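Local coordinates for RavA (Legionella pneumophila str. Paris, PDB 6WO6), which is an effector of the pathogen, probably delivered into the host cell during infection, whose molecular activity remains unclear, at residues A[31-36]-A[42-47]; A[52-57]-A[90-95]; A[85-90]-A[120-125]. The protein carries 2 engineered substitutions. All coordinates share one frame; numbering follows the deposited sequence.

Contact 1. Residues A[31-36]-A[42-47]; sequences EELNKL and LVLASR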
ATOM      1  N   GLU A  31       2.443  46.725  -5.919  1.00 69.05           N
ATOM      2  CA  GLU A  31       3.547  47.420  -6.573  1.00 73.31           C
ATOM      3  C   GLU A  31       4.896  46.905  -6.079  1.00 72.16           C
ATOM      4  O   GLU A  31       5.767  46.531  -6.878  1.00 75.32           O
ATOM      5  CB  GLU A  31       3.420  48.926  -6.343  1.00 78.35           C
ATOM      6  CG  GLU A  31       4.470  49.766  -7.059  1.00 83.08           C
ATOM      7  CD  GLU A  31       4.315  51.252  -6.780  1.00 87.21           C
ATOM      8  OE1 GLU A  31       3.337  51.630  -6.100  1.00 87.98           O
ATOM      9  OE2 GLU A  31       5.172  52.041  -7.239  1.00 88.71           O
ATOM     10  N   GLU A  32       5.083  46.866  -4.757  1.00 68.09           N
ATOM     11  CA  GLU A  32       6.349  46.393  -4.210  1.00 64.94           C
ATOM     12  C   GLU A  32       6.570  44.912  -4.488  1.00 61.11           C
ATOM     13  O   GLU A  32       7.717  44.488  -4.663  1.00 60.30           O
ATOM     14  CB  GLU A  32       6.416  46.677  -2.711  1.00 66.16           C
ATOM     15  CG  GLU A  32       6.548  48.156  -2.376  1.00 70.40           C
ATOM     16  CD  GLU A  32       7.843  48.761  -2.897  1.00 75.09           C
ATOM     17  OE1 GLU A  32       8.894  48.095  -2.793  1.00 75.71           O
ATOM     18  OE2 GLU A  32       7.812  49.897  -3.416  1.00 78.23           O
ATOM     19  N   LEU A  33       5.500  44.113  -4.532  1.00 60.70           N
ATOM     20  CA  LEU A  33       5.645  42.714  -4.928  1.00 59.42           C
ATOM     21  C   LEU A  33       6.108  42.600  -6.373  1.00 63.48           C
ATOM     22  O   LEU A  33       6.907  41.717  -6.711  1.00 63.51           O
ATOM     23  CB  LEU A  33       4.327  41.960  -4.740  1.00 56.65           C
ATOM     24  CG  LEU A  33       3.956  41.467  -3.341  1.00 53.52           C
ATOM     25  CD1 LEU A  33       2.490  41.071  -3.303  1.00 51.69           C
ATOM     26  CD2 LEU A  33       4.840  40.302  -2.925  1.00 52.45           C
ATOM     27  N   ASN A  34       5.608  43.479  -7.246  1.00 66.15           N
ATOM     28  CA  ASN A  34       6.017  43.460  -8.644  1.00 67.22           C
ATOM     29  C   ASN A  34       7.419  44.013  -8.849  1.00 68.37           C
ATOM     30  O   ASN A  34       8.019  43.764  -9.900  1.00 70.58           O
ATOM     31  CB  ASN A  34       5.018  44.239  -9.502  1.00 68.46           C
ATOM     32  CG  ASN A  34       3.666  43.560  -9.578  1.00 68.77           C
ATOM     33  OD1 ASN A  34       3.535  42.377  -9.259  1.00 67.31           O
ATOM     34  ND2 ASN A  34       2.653  44.303 -10.005  1.00 72.10           N
ATOM     35  N   LYS A  35       7.953  44.753  -7.878  1.00 68.33           N
ATOM     36  CA  LYS A  35       9.341  45.199  -7.954  1.00 70.74           C
ATOM     37  C   LYS A  35      10.352  44.105  -7.588  1.00 69.35           C
ATOM     38  O   LYS A  35      11.548  44.401  -7.485  1.00 69.14           O
ATOM     39  CB  LYS A  35       9.551  46.421  -7.053  1.00 72.64           C
ATOM     40  CG  LYS A  35       8.799  47.663  -7.503  1.00 77.40           C
ATOM     41  CD  LYS A  35       8.820  48.745  -6.433  1.00 80.54           C
ATOM     42  CE  LYS A  35      10.237  49.195  -6.118  1.00 84.03           C
ATOM     43  NZ  LYS A  35      10.249  50.327  -5.150  1.00 85.81           N
ATOM     44  N   LEU A  36       9.914  42.863  -7.397  1.00 68.97           N
ATOM     45  CA  LEU A  36      10.806  41.775  -7.015  1.00 69.56           C
ATOM     46  C   LEU A  36      11.448  41.131  -8.238  1.00 72.88           C
ATOM     47  O   LEU A  36      10.847  41.057  -9.314  1.00 75.13           O
ATOM     48  CB  LEU A  36      10.052  40.702  -6.225  1.00 66.35           C
ATOM     49  CG  LEU A  36       9.599  40.995  -4.793  1.00 64.15           C
ATOM     50  CD1 LEU A  36       8.693  39.880  -4.301  1.00 61.12           C
ATOM     51  CD2 LEU A  36      10.793  41.152  -3.865  1.00 64.20           C
ATOM     52  N   LEU A  42       9.808  33.966  -7.306  1.00 57.56           N
ATOM     53  CA  LEU A  42       9.576  32.526  -7.272  1.00 56.28           C
ATOM     54  C   LEU A  42       9.704  31.982  -5.853  1.00 51.55           C
ATOM     55  O   LEU A  42       8.834  31.240  -5.381  1.00 51.65           O
ATOM     56  CB  LEU A  42      10.554  31.817  -8.211  1.00 59.80           C
ATOM     57  CG  LEU A  42      10.526  30.286  -8.212  1.00 61.35           C
ATOM     58  CD1 LEU A  42       9.746  29.757  -9.408  1.00 61.68           C
ATOM     59  CD2 LEU A  42      11.941  29.711  -8.181  1.00 63.84           C
ATOM     60  N   VAL A  43      10.786  32.349  -5.158  1.00 48.01           N
ATOM     61  CA  VAL A  43      11.006  31.868  -3.793  1.00 46.61           C
ATOM     62  C   VAL A  43       9.864  32.295  -2.876  1.00 46.18           C
ATOM     63  O   VAL A  43       9.350  31.492  -2.081  1.00 49.00           O
ATOM     64  CB  VAL A  43      12.367  32.362  -3.270  1.00 46.00           C
ATOM     65  CG1 VAL A  43      12.498  32.099  -1.779  1.00 44.17           C
ATOM     66  CG2 VAL A  43      13.495  31.688  -4.029  1.00 46.88           C
ATOM     67  N   LEU A  44       9.442  33.559  -2.974  1.00 45.41           N
ATOM     68  CA  LEU A  44       8.402  34.065  -2.085  1.00 46.05           C
ATOM     69  C   LEU A  44       7.057  33.408  -2.370  1.00 48.75           C
ATOM     70  O   LEU A  44       6.336  33.037  -1.436  1.00 49.81           O
ATOM     71  CB  LEU A  44       8.297  35.584  -2.207  1.00 46.35           C
ATOM     72  CG  LEU A  44       7.255  36.262  -1.316  1.00 45.36           C
ATOM     73  CD1 LEU A  44       7.479  35.913   0.147  1.00 45.30           C
ATOM     74  CD2 LEU A  44       7.283  37.770  -1.515  1.00 46.07           C
ATOM     75  N   ALA A  45       6.697  33.256  -3.647  1.00 49.76           N
ATOM     76  CA  ALA A  45       5.453  32.564  -3.972  1.00 50.83           C
ATOM     77  C   ALA A  45       5.485  31.124  -3.479  1.00 50.78           C
ATOM     78  O   ALA A  45       4.483  30.615  -2.957  1.00 51.92           O
ATOM     79  CB  ALA A  45       5.199  32.613  -5.477  1.00 52.02           C
ATOM     80  N   SER A  46       6.633  30.456  -3.620  1.00 49.06           N
ATOM     81  CA  SER A  46       6.756  29.076  -3.165  1.00 47.99           C
ATOM     82  C   SER A  46       6.541  28.972  -1.659  1.00 50.33           C
ATOM     83  O   SER A  46       5.798  28.103  -1.187  1.00 50.37           O
ATOM     84  CB  SER A  46       8.125  28.519  -3.556  1.00 45.88           C
ATOM     85  OG  SER A  46       8.202  28.303  -4.954  1.00 45.85           O
ATOM     86  N   ARG A  47       7.184  29.853  -0.887  1.00 49.91           N
ATOM     87  CA  ARG A  47       7.010  29.810   0.564  1.00 49.74           C
ATOM     88  C   ARG A  47       5.573  30.142   0.958  1.00 51.16           C
ATOM     89  O   ARG A  47       4.980  29.475   1.820  1.00 51.50           O
ATOM     90  CB  ARG A  47       7.986  30.773   1.238  1.00 47.86           C
ATOM     91  CG  ARG A  47       9.451  30.453   0.989  1.00 48.85           C
ATOM     92  CD  ARG A  47      10.323  31.554   1.550  1.00 50.51           C
ATOM     93  NE  ARG A  47       9.993  31.830   2.944  1.00 52.44           N
ATOM     94  CZ  ARG A  47      10.160  33.012   3.529  1.00 54.90           C
ATOM     95  NH1 ARG A  47      10.642  34.035   2.838  1.00 56.92           N
ATOM     96  NH2 ARG A  47       9.832  33.172   4.802  1.00 56.02           N
TER

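Contact 2. Residues A[52-57]-A[90-95]; sequences CPVNEL and RIISLL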
ATOM      1  N   CYS A  52       0.554  27.669   3.440  1.00 57.86           N
ATOM      2  CA  CYS A  52      -0.904  27.664   3.433  1.00 56.81           C
ATOM      3  C   CYS A  52      -1.427  26.269   3.753  1.00 59.43           C
ATOM      4  O   CYS A  52      -1.133  25.326   3.010  1.00 60.81           O
ATOM      5  CB  CYS A  52      -1.427  28.119   2.080  1.00 54.10           C
ATOM      6  SG  CYS A  52      -3.206  27.950   1.885  1.00 54.51           S
ATOM      7  N   PRO A  53      -2.193  26.090   4.830  1.00 62.01           N
ATOM      8  CA  PRO A  53      -2.734  24.761   5.138  1.00 62.28           C
ATOM      9  C   PRO A  53      -3.701  24.304   4.058  1.00 64.18           C
ATOM     10  O   PRO A  53      -4.263  25.106   3.309  1.00 68.09           O
ATOM     11  CB  PRO A  53      -3.454  24.966   6.477  1.00 63.53           C
ATOM     12  CG  PRO A  53      -2.899  26.240   7.030  1.00 63.87           C
ATOM     13  CD  PRO A  53      -2.576  27.088   5.840  1.00 63.30           C
ATOM     14  N   VAL A  54      -3.897  22.985   3.989  1.00 61.27           N
ATOM     15  CA  VAL A  54      -4.714  22.409   2.923  1.00 61.34           C
ATOM     16  C   VAL A  54      -6.152  22.904   3.010  1.00 64.30           C
ATOM     17  O   VAL A  54      -6.761  23.268   1.995  1.00 63.92           O
ATOM     18  CB  VAL A  54      -4.636  20.872   2.967  1.00 61.72           C
ATOM     19  CG1 VAL A  54      -5.626  20.257   1.987  1.00 62.42           C
ATOM     20  CG2 VAL A  54      -3.220  20.411   2.662  1.00 59.50           C
ATOM     21  N   ASN A  55      -6.715  22.941   4.223  1.00 69.50           N
ATOM     22  CA  ASN A  55      -8.114  23.333   4.385  1.00 75.54           C
ATOM     23  C   ASN A  55      -8.373  24.741   3.865  1.00 74.94           C
ATOM     24  O   ASN A  55      -9.475  25.034   3.388  1.00 77.17           O
ATOM     25  CB  ASN A  55      -8.527  23.225   5.856  1.00 81.97           C
ATOM     26  CG  ASN A  55      -7.350  22.961   6.780  1.00 85.58           C
ATOM     27  OD1 ASN A  55      -6.353  22.356   6.384  1.00 85.74           O
ATOM     28  ND2 ASN A  55      -7.467  23.409   8.026  1.00 87.98           N
ATOM     29  N   GLU A  56      -7.378  25.620   3.935  1.00 72.02           N
ATOM     30  CA  GLU A  56      -7.541  26.987   3.465  1.00 71.38           C
ATOM     31  C   GLU A  56      -7.226  27.155   1.982  1.00 69.89           C
ATOM     32  O   GLU A  56      -7.519  28.222   1.428  1.00 72.51           O
ATOM     33  CB  GLU A  56      -6.659  27.933   4.290  1.00 68.66           C
ATOM     34  CG  GLU A  56      -6.869  27.805   5.791  1.00 68.83           C
ATOM     35  CD  GLU A  56      -6.097  28.840   6.582  1.00 67.81           C
ATOM     36  OE1 GLU A  56      -5.859  29.944   6.049  1.00 67.74           O
ATOM     37  OE2 GLU A  56      -5.728  28.549   7.738  1.00 67.86           O
ATOM     38  N   LEU A  57      -6.665  26.126   1.334  1.00 65.89           N
ATOM     39  CA  LEU A  57      -6.270  26.222  -0.070  1.00 64.19           C
ATOM     40  C   LEU A  57      -7.373  26.830  -0.930  1.00 68.80           C
ATOM     41  O   LEU A  57      -7.169  27.855  -1.592  1.00 70.23           O
ATOM     42  CB  LEU A  57      -5.880  24.839  -0.598  1.00 61.97           C
ATOM     43  CG  LEU A  57      -4.399  24.467  -0.546  1.00 59.73           C
ATOM     44  CD1 LEU A  57      -4.184  23.065  -1.090  1.00 58.75           C
ATOM     45  CD2 LEU A  57      -3.565  25.477  -1.322  1.00 58.56           C
ATOM     46  N   ARG A  90      -2.567  20.586  -7.407  1.00 59.21           N
ATOM     47  CA  ARG A  90      -2.553  19.358  -8.190  1.00 61.34           C
ATOM     48  C   ARG A  90      -1.820  18.233  -7.471  1.00 61.14           C
ATOM     49  O   ARG A  90      -2.181  17.063  -7.636  1.00 61.71           O
ATOM     50  CB  ARG A  90      -1.928  19.614  -9.560  1.00 62.70           C
ATOM     51  CG  ARG A  90      -2.759  20.528 -10.439  1.00 66.17           C
ATOM     52  CD  ARG A  90      -2.111  20.745 -11.790  1.00 69.31           C
ATOM     53  NE  ARG A  90      -2.840  21.736 -12.575  1.00 74.77           N
ATOM     54  CZ  ARG A  90      -2.498  22.116 -13.800  1.00 79.73           C
ATOM     55  NH1 ARG A  90      -1.434  21.589 -14.387  1.00 80.86           N
ATOM     56  NH2 ARG A  90      -3.222  23.026 -14.439  1.00 82.93           N
ATOM     57  N   ILE A  91      -0.801  18.554  -6.669  1.00 60.29           N
ATOM     58  CA  ILE A  91      -0.128  17.492  -5.928  1.00 58.98           C
ATOM     59  C   ILE A  91      -0.995  17.007  -4.769  1.00 59.39           C
ATOM     60  O   ILE A  91      -1.135  15.799  -4.547  1.00 58.82           O
ATOM     61  CB  ILE A  91       1.256  17.959  -5.448  1.00 57.28           C
ATOM     62  CG1 ILE A  91       2.217  18.050  -6.634  1.00 60.03           C
ATOM     63  CG2 ILE A  91       1.800  17.013  -4.385  1.00 54.27           C
ATOM     64  CD1 ILE A  91       3.576  18.611  -6.278  1.00 61.51           C
ATOM     65  N   ILE A  92      -1.602  17.932  -4.022  1.00 60.28           N
ATOM     66  CA  ILE A  92      -2.361  17.547  -2.836  1.00 59.98           C
ATOM     67  C   ILE A  92      -3.669  16.860  -3.214  1.00 63.62           C
ATOM     68  O   ILE A  92      -4.164  16.003  -2.471  1.00 61.78           O
ATOM     69  CB  ILE A  92      -2.578  18.785  -1.941  1.00 58.55           C
ATOM     70  CG1 ILE A  92      -1.382  18.968  -1.003  1.00 57.02           C
ATOM     71  CG2 ILE A  92      -3.880  18.700  -1.157  1.00 59.63           C
ATOM     72  CD1 ILE A  92      -1.039  17.727  -0.205  1.00 56.63           C
ATOM     73  N   SER A  93      -4.233  17.180  -4.383  1.00 69.69           N
ATOM     74  CA  SER A  93      -5.451  16.508  -4.817  1.00 73.15           C
ATOM     75  C   SER A  93      -5.240  15.026  -5.098  1.00 72.40           C
ATOM     76  O   SER A  93      -6.225  14.309  -5.305  1.00 75.08           O
ATOM     77  CB  SER A  93      -6.020  17.198  -6.059  1.00 76.93           C
ATOM     78  OG  SER A  93      -5.105  17.143  -7.138  1.00 77.96           O
ATOM     79  N   LEU A  94      -3.991  14.552  -5.117  1.00 68.42           N
ATOM     80  CA  LEU A  94      -3.753  13.114  -5.154  1.00 67.01           C
ATOM     81  C   LEU A  94      -4.239  12.443  -3.877  1.00 69.76           C
ATOM     82  O   LEU A  94      -4.687  11.291  -3.913  1.00 71.71           O
ATOM     83  CB  LEU A  94      -2.267  12.825  -5.368  1.00 63.25           C
ATOM     84  CG  LEU A  94      -1.627  13.288  -6.678  1.00 62.71           C
ATOM     85  CD1 LEU A  94      -0.123  13.065  -6.644  1.00 61.03           C
ATOM     86  CD2 LEU A  94      -2.243  12.572  -7.866  1.00 62.83           C
ATOM     87  N   LEU A  95      -4.165  13.146  -2.746  1.00 69.28           N
ATOM     88  CA  LEU A  95      -4.626  12.638  -1.459  1.00 68.37           C
ATOM     89  C   LEU A  95      -6.063  13.037  -1.141  1.00 73.70           C
ATOM     90  O   LEU A  95      -6.526  12.788  -0.022  1.00 73.94           O
ATOM     91  CB  LEU A  95      -3.703  13.126  -0.339  1.00 62.98           C
ATOM     92  CG  LEU A  95      -2.270  12.597  -0.331  1.00 59.35           C
ATOM     93  CD1 LEU A  95      -1.500  13.178   0.842  1.00 57.65           C
ATOM     94  CD2 LEU A  95      -2.265  11.077  -0.280  1.00 59.96           C
TER

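Contact 3. Residues A[85-90]-A[120-125]; sequences YQVKKR and NKLAID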
ATOM      1  N   TYR A  85       0.295  27.949  -6.563  1.00 63.55           N
ATOM      2  CA  TYR A  85      -0.955  27.360  -6.094  1.00 65.44           C
ATOM      3  C   TYR A  85      -1.355  26.173  -6.956  1.00 68.19           C
ATOM      4  O   TYR A  85      -1.851  25.168  -6.441  1.00 68.52           O
ATOM      5  CB  TYR A  85      -2.077  28.399  -6.078  1.00 67.08           C
ATOM      6  CG  TYR A  85      -3.454  27.779  -5.920  1.00 68.12           C
ATOM      7  CD1 TYR A  85      -3.928  27.400  -4.671  1.00 68.48           C
ATOM      8  CD2 TYR A  85      -4.272  27.558  -7.023  1.00 70.54           C
ATOM      9  CE1 TYR A  85      -5.179  26.824  -4.521  1.00 70.59           C
ATOM     10  CE2 TYR A  85      -5.522  26.982  -6.883  1.00 73.33           C
ATOM     11  CZ  TYR A  85      -5.972  26.617  -5.630  1.00 72.94           C
ATOM     12  OH  TYR A  85      -7.217  26.046  -5.487  1.00 74.79           O
ATOM     13  N   GLN A  86      -1.163  26.279  -8.274  1.00 70.85           N
ATOM     14  CA  GLN A  86      -1.489  25.170  -9.166  1.00 71.34           C
ATOM     15  C   GLN A  86      -0.672  23.934  -8.818  1.00 66.52           C
ATOM     16  O   GLN A  86      -1.211  22.823  -8.725  1.00 66.94           O
ATOM     17  CB  GLN A  86      -1.250  25.582 -10.619  1.00 76.53           C
ATOM     18  CG  GLN A  86      -2.309  26.507 -11.188  1.00 82.42           C
ATOM     19  CD  GLN A  86      -3.615  25.791 -11.456  1.00 87.97           C
ATOM     20  OE1 GLN A  86      -3.773  25.128 -12.480  1.00 91.63           O
ATOM     21  NE2 GLN A  86      -4.560  25.919 -10.532  1.00 88.86           N
ATOM     22  N   VAL A  87       0.636  24.113  -8.625  1.00 62.50           N
ATOM     23  CA  VAL A  87       1.501  22.989  -8.264  1.00 60.12           C
ATOM     24  C   VAL A  87       0.996  22.313  -6.994  1.00 57.08           C
ATOM     25  O   VAL A  87       0.775  21.092  -6.959  1.00 57.23           O
ATOM     26  CB  VAL A  87       2.959  23.460  -8.108  1.00 61.33           C
ATOM     27  CG1 VAL A  87       3.818  22.338  -7.538  1.00 61.26           C
ATOM     28  CG2 VAL A  87       3.508  23.933  -9.443  1.00 63.50           C
ATOM     29  N   LYS A  88       0.798  23.097  -5.930  1.00 55.23           N
ATOM     30  CA  LYS A  88       0.409  22.495  -4.658  1.00 53.36           C
ATOM     31  C   LYS A  88      -0.979  21.864  -4.734  1.00 55.09           C
ATOM     32  O   LYS A  88      -1.204  20.784  -4.174  1.00 53.54           O
ATOM     33  CB  LYS A  88       0.467  23.523  -3.530  1.00 53.65           C
ATOM     34  CG  LYS A  88      -0.021  22.971  -2.195  1.00 55.53           C
ATOM     35  CD  LYS A  88       0.766  23.521  -1.017  1.00 55.61           C
ATOM     36  CE  LYS A  88       0.179  23.038   0.305  1.00 54.79           C
ATOM     37  NZ  LYS A  88       0.929  23.565   1.479  1.00 54.41           N
ATOM     38  N   LYS A  89      -1.921  22.512  -5.424  1.00 56.63           N
ATOM     39  CA  LYS A  89      -3.273  21.975  -5.527  1.00 57.24           C
ATOM     40  C   LYS A  89      -3.275  20.649  -6.275  1.00 57.44           C
ATOM     41  O   LYS A  89      -3.899  19.675  -5.834  1.00 55.88           O
ATOM     42  CB  LYS A  89      -4.184  22.992  -6.220  1.00 60.36           C
ATOM     43  CG  LYS A  89      -5.623  22.535  -6.399  1.00 65.96           C
ATOM     44  CD  LYS A  89      -6.293  22.317  -5.052  1.00 71.48           C
ATOM     45  CE  LYS A  89      -6.953  20.947  -4.975  1.00 76.36           C
ATOM     46  NZ  LYS A  89      -7.246  20.556  -3.566  1.00 77.74           N
ATOM     47  N   ARG A  90      -2.567  20.586  -7.407  1.00 59.21           N
ATOM     48  CA  ARG A  90      -2.553  19.358  -8.190  1.00 61.34           C
ATOM     49  C   ARG A  90      -1.820  18.233  -7.471  1.00 61.14           C
ATOM     50  O   ARG A  90      -2.181  17.063  -7.636  1.00 61.71           O
ATOM     51  CB  ARG A  90      -1.928  19.614  -9.560  1.00 62.70           C
ATOM     52  CG  ARG A  90      -2.759  20.528 -10.439  1.00 66.17           C
ATOM     53  CD  ARG A  90      -2.111  20.745 -11.790  1.00 69.31           C
ATOM     54  NE  ARG A  90      -2.840  21.736 -12.575  1.00 74.77           N
ATOM     55  CZ  ARG A  90      -2.498  22.116 -13.800  1.00 79.73           C
ATOM     56  NH1 ARG A  90      -1.434  21.589 -14.387  1.00 80.86           N
ATOM     57  NH2 ARG A  90      -3.222  23.026 -14.439  1.00 82.93           N
ATOM     58  N   ASN A 120      10.129  22.987  -9.384  1.00 69.36           N
ATOM     59  CA  ASN A 120      10.479  21.637  -8.953  1.00 69.73           C
ATOM     60  C   ASN A 120      10.838  21.599  -7.472  1.00 69.63           C
ATOM     61  O   ASN A 120      10.479  20.647  -6.769  1.00 72.26           O
ATOM     62  CB  ASN A 120      11.629  21.097  -9.800  1.00 73.61           C
ATOM     63  CG  ASN A 120      11.804  19.601  -9.650  1.00 75.57           C
ATOM     64  OD1 ASN A 120      12.580  19.133  -8.816  1.00 77.28           O
ATOM     65  ND2 ASN A 120      11.074  18.836 -10.458  1.00 75.16           N
ATOM     66  N   LYS A 121      11.552  22.617  -6.983  1.00 67.16           N
ATOM     67  CA  LYS A 121      11.829  22.701  -5.551  1.00 63.45           C
ATOM     68  C   LYS A 121      10.533  22.766  -4.749  1.00 61.07           C
ATOM     69  O   LYS A 121      10.392  22.089  -3.722  1.00 62.83           O
ATOM     70  CB  LYS A 121      12.708  23.917  -5.254  1.00 63.27           C
ATOM     71  CG  LYS A 121      14.002  23.966  -6.058  1.00 65.24           C
ATOM     72  N   LEU A 122       9.566  23.561  -5.216  1.00 57.40           N
ATOM     73  CA  LEU A 122       8.271  23.629  -4.547  1.00 53.67           C
ATOM     74  C   LEU A 122       7.552  22.286  -4.598  1.00 52.86           C
ATOM     75  O   LEU A 122       6.914  21.879  -3.620  1.00 51.41           O
ATOM     76  CB  LEU A 122       7.408  24.716  -5.185  1.00 51.59           C
ATOM     77  CG  LEU A 122       5.959  24.737  -4.694  1.00 51.24           C
ATOM     78  CD1 LEU A 122       5.888  25.165  -3.236  1.00 51.63           C
ATOM     79  CD2 LEU A 122       5.095  25.628  -5.564  1.00 52.18           C
ATOM     80  N   ALA A 123       7.637  21.587  -5.731  1.00 52.98           N
ATOM     81  CA  ALA A 123       7.012  20.272  -5.840  1.00 51.58           C
ATOM     82  C   ALA A 123       7.604  19.303  -4.826  1.00 52.83           C
ATOM     83  O   ALA A 123       6.873  18.597  -4.120  1.00 53.68           O
ATOM     84  CB  ALA A 123       7.174  19.730  -7.260  1.00 50.97           C
ATOM     85  N   ILE A 124       8.935  19.263  -4.732  1.00 52.60           N
ATOM     86  CA  ILE A 124       9.591  18.363  -3.787  1.00 50.69           C
ATOM     87  C   ILE A 124       9.249  18.745  -2.353  1.00 52.89           C
ATOM     88  O   ILE A 124       9.098  17.876  -1.484  1.00 53.36           O
ATOM     89  CB  ILE A 124      11.112  18.357  -4.027  1.00 48.85           C
ATOM     90  CG1 ILE A 124      11.423  17.918  -5.457  1.00 48.75           C
ATOM     91  CG2 ILE A 124      11.807  17.452  -3.025  1.00 47.61           C
ATOM     92  CD1 ILE A 124      10.893  16.544  -5.801  1.00 48.71           C
ATOM     93  N   ASP A 125       9.113  20.046  -2.078  1.00 56.52           N
ATOM     94  CA  ASP A 125       8.779  20.480  -0.723  1.00 59.93           C
ATOM     95  C   ASP A 125       7.346  20.110  -0.354  1.00 58.87           C
ATOM     96  O   ASP A 125       7.068  19.752   0.796  1.00 59.80           O
ATOM     97  CB  ASP A 125       8.999  21.986  -0.582  1.00 64.46           C
ATOM     98  CG  ASP A 125      10.467  22.363  -0.634  1.00 70.03           C
ATOM     99  OD1 ASP A 125      11.303  21.523  -0.241  1.00 71.81           O
ATOM    100  OD2 ASP A 125      10.785  23.493  -1.065  1.00 73.16           O
TER

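Contact 1. Residues A[31-36]-A[42-47]
L33 and L36 project from the end of helix 30-34 and the turn after it onto L44 of helix 38-51, joining two consecutive helices of an all-helical fold through a short connection. The nearest CA atoms, those of L36 and L42, are still 9.3 Å apart, so leucine side chains have to bridge the gap. Ahead of the leucines, E32 faces helix 7-11, where its side chain touches C7 and L10. Its OE2 receives NZ of K35 at 3.0 Å in a salt bridge, met on the syn side of the carboxylate and 18° out of its plane. L33 comes next: its CB leaves the backbone alongside the gap, and CD2 alone meets the other helix, at 3.8 Å from CD2 of L44. F77 of helix 77-92 holds the same turn from another direction, touching L33 and donating a hydrogen bond from its N to OD1 of N34. At K35 the backbone leaves helical geometry, and L36 follows with CB directed at helix 38-51. CD1 of L36 then lies 3.8 Å from CD2 of L44. CG of L44 stands trans to its backbone nitrogen (chi1 -179°), which extends the side chain out from its helix and lets a single methyl serve both partners; L33 and L36 each cross it at about a right angle. P16 of helix 16-20 also packs on L44. Behind the leucine, O of L42 accepts two bonds that arrive from opposite faces of its carbonyl plane, one from N of S46 at 2.9 Å and one from OG of S46 at 3.0 Å.

Contact 2. Residues A[52-57]-A[90-95]
I92 is the hub of this contact, its CG2 methyl facing V54 and L57 of the opposing segment. CG1 of V54 lies 3.9 Å from CG2 of I92, and the two side chains cross obliquely. L57, one turn further on, adds a looser approach, with its CD1 4.4 Å from the same CG2. V54 places CG1 trans to its backbone nitrogen (chi1 172°), while CG2 of V54, beside that nitrogen, also faces I92 from slightly farther off. All three residues direct CB across the gap, and the closest pair of CA atoms, V54 and I92, is separated by 7.9 Å. V54 lies at the solvent-exposed margin, whereas L57 is buried, so the contact runs from the surface inward. The two partners of I92 are joined by an i to i+3 backbone bond of the first turn, in which N of L57 donates to O of V54 at 2.9 Å. In the next shell, the residues around I92 turn to other helices: I91 packs on A123, V126 and L127 of helix 120-127, and L94 on P102, M105 and I106 of helix 102-107. The approach to V54 is anchored as well, since O of C52 accepts a hydrogen bond from NZ of K88, Y17 of helix 16-20 packs against C52 and P53, and OE1 of E56 is hydrogen-bonded to the hydroxyl of Y17. The first turn of helix 54-66 thus rests on the end of helix 77-92 and runs roughly against it, as expected where two consecutive helices pair in an alpha-alpha hairpin within an all-helical domain.

Contact 3. Residues A[85-90]-A[120-125]
V87 and L122 both extend their side chains with the first torsion close to trans: in V87 it is CG1 that stands opposite the backbone nitrogen (chi1 172°), in L122 it is CG (chi1 172°). With chi2 of L122 at 68°, its CD2 comes to lie 4.0 Å from CB of V87 and 4.0 Å from CG1 of V87. The two side chains lie alongside one another, pointing opposite ways, each reaching toward the partner helix. CG1 of V87 continues to A123, where it lies 4.2 Å from CA and 4.3 Å from CB, and the small alanine lets the CA atoms of V87 and A123 come within 6.6 Å. F116 of helix 115-118 packs on both V87 and A123, while S46 and L50 of helix 38-51 touch L122. Beside this layer the buried K88 sends NZ to O of V49, so its ammonium group meets the C-terminal end of helix 38-51, probably a favourable place for a positive charge. Across the two segments the touching atoms are all carbon; helices 77-92 and 120-127 are therefore held here by dispersion and the exclusion of water, without directional bonds.

In the fold
The three contacts belong to the N-terminal part of an elongated, all-helical chain and lie on the same side of its centre. Helix 77-92 carries one side of contacts 2 and 3, which share R90 and have centres about 10 Å apart. Contact 1, in helices 30-34 and 38-51, closes before either opens along the sequence; its centre is about 16 Å from that of contact 3 and about 21 Å from that of contact 2. The segments of contacts 2 and 3 alternate in the chain. S46 packs on L122, linking contacts 1 and 3. Helix 77-92 thus packs against helices 38-51, 54-66 and 120-127, tying the N-terminal helices together.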